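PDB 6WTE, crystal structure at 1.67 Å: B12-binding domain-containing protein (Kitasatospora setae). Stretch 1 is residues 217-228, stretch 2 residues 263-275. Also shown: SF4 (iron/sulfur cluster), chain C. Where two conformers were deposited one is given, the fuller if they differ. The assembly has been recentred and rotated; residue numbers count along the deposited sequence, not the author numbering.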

# COMPACT_ATOMS: atom_id res chain seq x y z
N GLY A 217 2.72 -3.42 -15.03
CA GLY A 217 2.34 -2.47 -14.01
C GLY A 217 1.29 -1.50 -14.49
O GLY A 217 1.59 -0.56 -15.23
N LEU A 218 0.04 -1.72 -14.07
CA LEU A 218 -1.06 -0.92 -14.56
C LEU A 218 -0.83 0.56 -14.28
O LEU A 218 -0.11 0.94 -13.35
CB LEU A 218 -2.38 -1.35 -13.91
CG LEU A 218 -2.90 -2.76 -14.17
CD1 LEU A 218 -4.39 -2.79 -13.87
CD2 LEU A 218 -2.62 -3.19 -15.60
N GLY A 219 -1.47 1.39 -15.09
CA GLY A 219 -1.53 2.80 -14.77
C GLY A 219 -2.11 3.00 -13.38
O GLY A 219 -2.98 2.24 -12.93
N SER A 220 -1.59 3.98 -12.67
CA SER A 220 -2.08 4.33 -11.35
C SER A 220 -2.69 5.72 -11.41
O SER A 220 -2.18 6.60 -12.10
CB SER A 220 -0.94 4.29 -10.32
OG SER A 220 0.22 4.89 -10.87
N ILE A 221 -3.79 5.92 -10.70
CA ILE A 221 -4.40 7.24 -10.63
C ILE A 221 -4.93 7.45 -9.23
O ILE A 221 -5.70 6.63 -8.71
CB ILE A 221 -5.52 7.44 -11.68
CG1 ILE A 221 -6.10 8.85 -11.55
CG2 ILE A 221 -6.60 6.38 -11.55
CD1 ILE A 221 -5.11 9.97 -11.94
N LEU A 222 -4.51 8.54 -8.60
CA LEU A 222 -4.99 8.94 -7.30
C LEU A 222 -6.14 9.93 -7.48
O LEU A 222 -6.03 10.86 -8.27
CB LEU A 222 -3.86 9.58 -6.49
CG LEU A 222 -4.26 10.15 -5.14
CD1 LEU A 222 -4.64 9.01 -4.20
CD2 LEU A 222 -3.11 10.97 -4.56
N THR A 223 -7.23 9.72 -6.75
CA THR A 223 -8.32 10.69 -6.78
C THR A 223 -8.49 11.44 -5.47
O THR A 223 -8.96 12.58 -5.48
CB THR A 223 -9.65 10.01 -7.17
OG1 THR A 223 -10.32 9.51 -6.00
CG2 THR A 223 -9.41 8.87 -8.15
N LYS A 224 -8.06 10.85 -4.36
CA LYS A 224 -8.21 11.49 -3.06
C LYS A 224 -7.29 10.79 -2.06
O LYS A 224 -7.16 9.56 -2.09
CB LYS A 224 -9.66 11.44 -2.57
CG LYS A 224 -10.23 10.02 -2.50
CD LYS A 224 -11.73 10.01 -2.82
CE LYS A 224 -12.24 8.58 -2.94
NZ LYS A 224 -13.61 8.52 -3.52
N ASN A 225 -6.66 11.57 -1.19
CA ASN A 225 -5.81 11.00 -0.17
C ASN A 225 -6.58 10.81 1.13
O ASN A 225 -7.37 11.66 1.53
CB ASN A 225 -4.60 11.90 0.09
CG ASN A 225 -3.68 11.33 1.15
OD1 ASN A 225 -2.91 10.42 0.87
ND2 ASN A 225 -3.78 11.86 2.37
N GLY A 226 -6.32 9.69 1.80
CA GLY A 226 -6.73 9.49 3.17
C GLY A 226 -7.89 8.51 3.30
O GLY A 226 -8.49 8.07 2.32
N CYS A 227 -8.19 8.17 4.55
CA CYS A 227 -9.35 7.36 4.89
C CYS A 227 -9.89 7.82 6.23
O CYS A 227 -9.13 7.94 7.19
CB CYS A 227 -9.02 5.86 4.96
SG CYS A 227 -10.53 4.85 5.28
N ALA A 228 -11.20 8.06 6.29
CA ALA A 228 -11.83 8.54 7.51
C ALA A 228 -12.32 7.43 8.43
O ALA A 228 -12.79 7.73 9.53
CB ALA A 228 -12.99 9.48 7.17
N GLY A 263 -1.16 5.28 -24.36
CA GLY A 263 -1.45 3.86 -24.46
C GLY A 263 -1.59 3.16 -23.13
O GLY A 263 -1.75 1.93 -23.10
N ILE A 264 -1.51 3.90 -22.03
CA ILE A 264 -1.66 3.31 -20.68
C ILE A 264 -3.16 3.31 -20.40
O ILE A 264 -3.72 4.20 -19.77
CB ILE A 264 -0.85 4.07 -19.64
CG1 ILE A 264 0.64 4.08 -20.02
CG2 ILE A 264 -1.07 3.48 -18.24
CD1 ILE A 264 1.51 4.95 -19.10
N LEU A 265 -3.83 2.27 -20.91
CA LEU A 265 -5.29 2.20 -20.92
C LEU A 265 -5.86 1.57 -19.67
O LEU A 265 -6.92 2.00 -19.19
CB LEU A 265 -5.76 1.44 -22.16
CG LEU A 265 -5.37 2.04 -23.51
CD1 LEU A 265 -5.88 1.14 -24.63
CD2 LEU A 265 -5.92 3.45 -23.64
N ASP A 266 -5.19 0.55 -19.12
CA ASP A 266 -5.59 -0.03 -17.84
C ASP A 266 -5.07 0.84 -16.70
O ASP A 266 -3.86 0.99 -16.53
CB ASP A 266 -5.06 -1.45 -17.72
CG ASP A 266 -5.69 -2.41 -18.71
OD1 ASP A 266 -6.83 -2.86 -18.45
OD2 ASP A 266 -5.07 -2.68 -19.75
N GLN A 267 -5.98 1.40 -15.92
CA GLN A 267 -5.61 2.28 -14.82
C GLN A 267 -6.26 1.80 -13.54
O GLN A 267 -7.44 1.43 -13.54
CB GLN A 267 -6.01 3.73 -15.12
CG GLN A 267 -5.39 4.24 -16.43
CD GLN A 267 -5.81 5.65 -16.79
OE1 GLN A 267 -6.41 6.35 -15.98
NE2 GLN A 267 -5.51 6.06 -18.02
N HIS A 268 -5.48 1.78 -12.47
CA HIS A 268 -5.93 1.31 -11.17
C HIS A 268 -6.01 2.50 -10.23
O HIS A 268 -5.04 3.25 -10.10
CB HIS A 268 -4.96 0.25 -10.64
CG HIS A 268 -5.52 -0.59 -9.53
ND1 HIS A 268 -5.63 -0.12 -8.24
CD2 HIS A 268 -6.00 -1.85 -9.52
CE1 HIS A 268 -6.15 -1.07 -7.48
NE2 HIS A 268 -6.39 -2.13 -8.23
N THR A 269 -7.16 2.68 -9.58
CA THR A 269 -7.27 3.75 -8.59
C THR A 269 -6.36 3.45 -7.41
O THR A 269 -6.23 2.29 -7.00
CB THR A 269 -8.72 3.92 -8.10
OG1 THR A 269 -9.20 2.68 -7.56
CG2 THR A 269 -9.63 4.34 -9.24
N THR A 270 -5.70 4.48 -6.88
CA THR A 270 -4.79 4.30 -5.75
C THR A 270 -5.29 5.00 -4.49
O THR A 270 -4.49 5.32 -3.60
CB THR A 270 -3.39 4.79 -6.10
OG1 THR A 270 -3.43 6.19 -6.38
CG2 THR A 270 -2.86 4.03 -7.30
N ASP A 271 -6.58 5.29 -4.42
CA ASP A 271 -7.20 5.71 -3.18
C ASP A 271 -7.12 4.59 -2.15
O ASP A 271 -6.92 3.42 -2.48
CB ASP A 271 -8.67 6.07 -3.42
CG ASP A 271 -8.84 7.12 -4.50
OD1 ASP A 271 -7.83 7.76 -4.87
OD2 ASP A 271 -9.97 7.30 -4.98
N SER A 272 -7.32 4.96 -0.88
CA SER A 272 -7.52 3.94 0.14
C SER A 272 -8.75 3.10 -0.19
O SER A 272 -8.69 1.86 -0.19
CB SER A 272 -7.65 4.59 1.51
OG SER A 272 -6.40 5.12 1.94
N GLU A 273 -9.87 3.76 -0.50
CA GLU A 273 -11.09 3.08 -0.92
C GLU A 273 -11.78 3.99 -1.92
O GLU A 273 -12.14 5.12 -1.57
CB GLU A 273 -12.03 2.80 0.26
CG GLU A 273 -11.38 2.14 1.47
CD GLU A 273 -11.08 0.67 1.25
OE1 GLU A 273 -11.54 0.11 0.23
OE2 GLU A 273 -10.42 0.06 2.12
N PHE A 274 -12.00 3.52 -3.15
CA PHE A 274 -12.52 4.41 -4.18
C PHE A 274 -13.93 4.90 -3.86
O PHE A 274 -14.25 6.06 -4.12
CB PHE A 274 -12.49 3.74 -5.56
CG PHE A 274 -13.02 4.61 -6.68
CD1 PHE A 274 -12.47 5.85 -6.93
CD2 PHE A 274 -14.07 4.18 -7.47
CE1 PHE A 274 -12.95 6.66 -7.96
CE2 PHE A 274 -14.56 4.98 -8.50
CZ PHE A 274 -14.00 6.22 -8.74
N ASN A 275 -14.78 4.04 -3.29
CA ASN A 275 -16.18 4.40 -3.08
C ASN A 275 -16.46 5.03 -1.72
O ASN A 275 -17.62 5.34 -1.43
CB ASN A 275 -17.10 3.17 -3.28
CG ASN A 275 -16.84 2.07 -2.26
OD1 ASN A 275 -15.71 1.88 -1.80
ND2 ASN A 275 -17.89 1.33 -1.92
FE1 SF4 C . -10.83 0.37 6.65
FE2 SF4 C . -10.03 2.73 5.50
FE3 SF4 C . -10.15 0.49 3.97
FE4 SF4 C . -8.24 0.71 5.87
S1 SF4 C . -8.44 2.01 4.01
S2 SF4 C . -9.54 -1.11 5.46
S3 SF4 C . -9.34 1.88 7.50
S4 SF4 C . -11.91 1.52 5.01
O HOH W 1 -8.20 7.71 -0.29
O HOH W 2 -5.14 7.29 0.99
O HOH W 3 -10.60 6.50 0.03

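How does stretch 2 first meet stretch 1? Gly 263 ends the preceding helix in a Schellman motif, with a positive phi that suits glycine, and makes no contact itself. Ile 264 points toward stretch 1 and sets its CG2 3.6 Å from Gly 219 CA. This closeness is possible because Gly 219 has no side chain: a CB there would lie 2.7 Å from Ile 264 CG2, a clash, and would also crowd Asp 266 O. Leu 265 turns away and takes no part. At Asp 266 the carbonyl O accepts a hydrogen bond from Gly 219 N (2.8 Å), while the carboxylate leads away to partners elsewhere in the structure, leaving its CB to pack 3.7 Å from Leu 218 CD2.

What joins the two strands from Gln 267 to Thr 269? They run parallel, pairing Gly 219 with Gln 267, Ser 220 with His 268 and Ile 221 with Thr 269, and His 268 carries both of its backbone polar atoms into the ladder. His 268 N donates to Gly 219 O at a short 2.6 Å, and Ile 221 N donates to His 268 O at 3.0 Å. Alpha-carbon hydrogens fill in between, as where Gln 267 CA lies 3.2 Å from Gly 219 O. Side chains alternate: Gln 267, Thr 269 and Ile 221 share one face, Ser 220 and His 268 the other. Gln 267 braces its own stretch, NE2 donating to Ile 264 O (3.1 Å), but its OE1 is buried without a polar partner. On the same face the methyls Ile 221 CG2 and Thr 269 CG2 approach to 4.3 Å.

How is the contact continued past the strands? Thr 270 N donates to Ile 221 O (2.8 Å), and Thr 270 OG1 adds a weak bond to that same oxygen at 3.3 Å; its methyl CG2 packs 3.6 Å from Ser 220 CB. Asp 271 then brings its carboxylate to the turn of stretch 1. OD1 accepts from two successive amides, Thr 223 N at 2.8 Å and Lys 224 N at 3.1 Å, and OD2 accepts a very short bond from Thr 223 OG1 (2.5 Å). A short acidic side chain suits this place, since its two oxygens can satisfy three donors at once.

What fastens the end of stretch 2, beside the cluster? Water does much of the work around Ser 272. Water 1 accepts from Ser 272 N (2.9 Å), and water 2 bridges Gly 226 N (2.8 Å) to Ser 272 OG (2.7 Å), while Ser 272 CB packs 3.9 Å from Cys 227 CB. The stretches also share the iron-sulfur cluster: Cys 227 SG binds FE2 at 2.2 Å, and Glu 273 OE2 binds FE3 at 1.9 Å. Finally, the long side chain of Lys 224 reaches across so that NZ donates to Phe 274 O (2.6 Å), and Asn 275 turns away. Altogether the contact buries 817 Å², counting both sides.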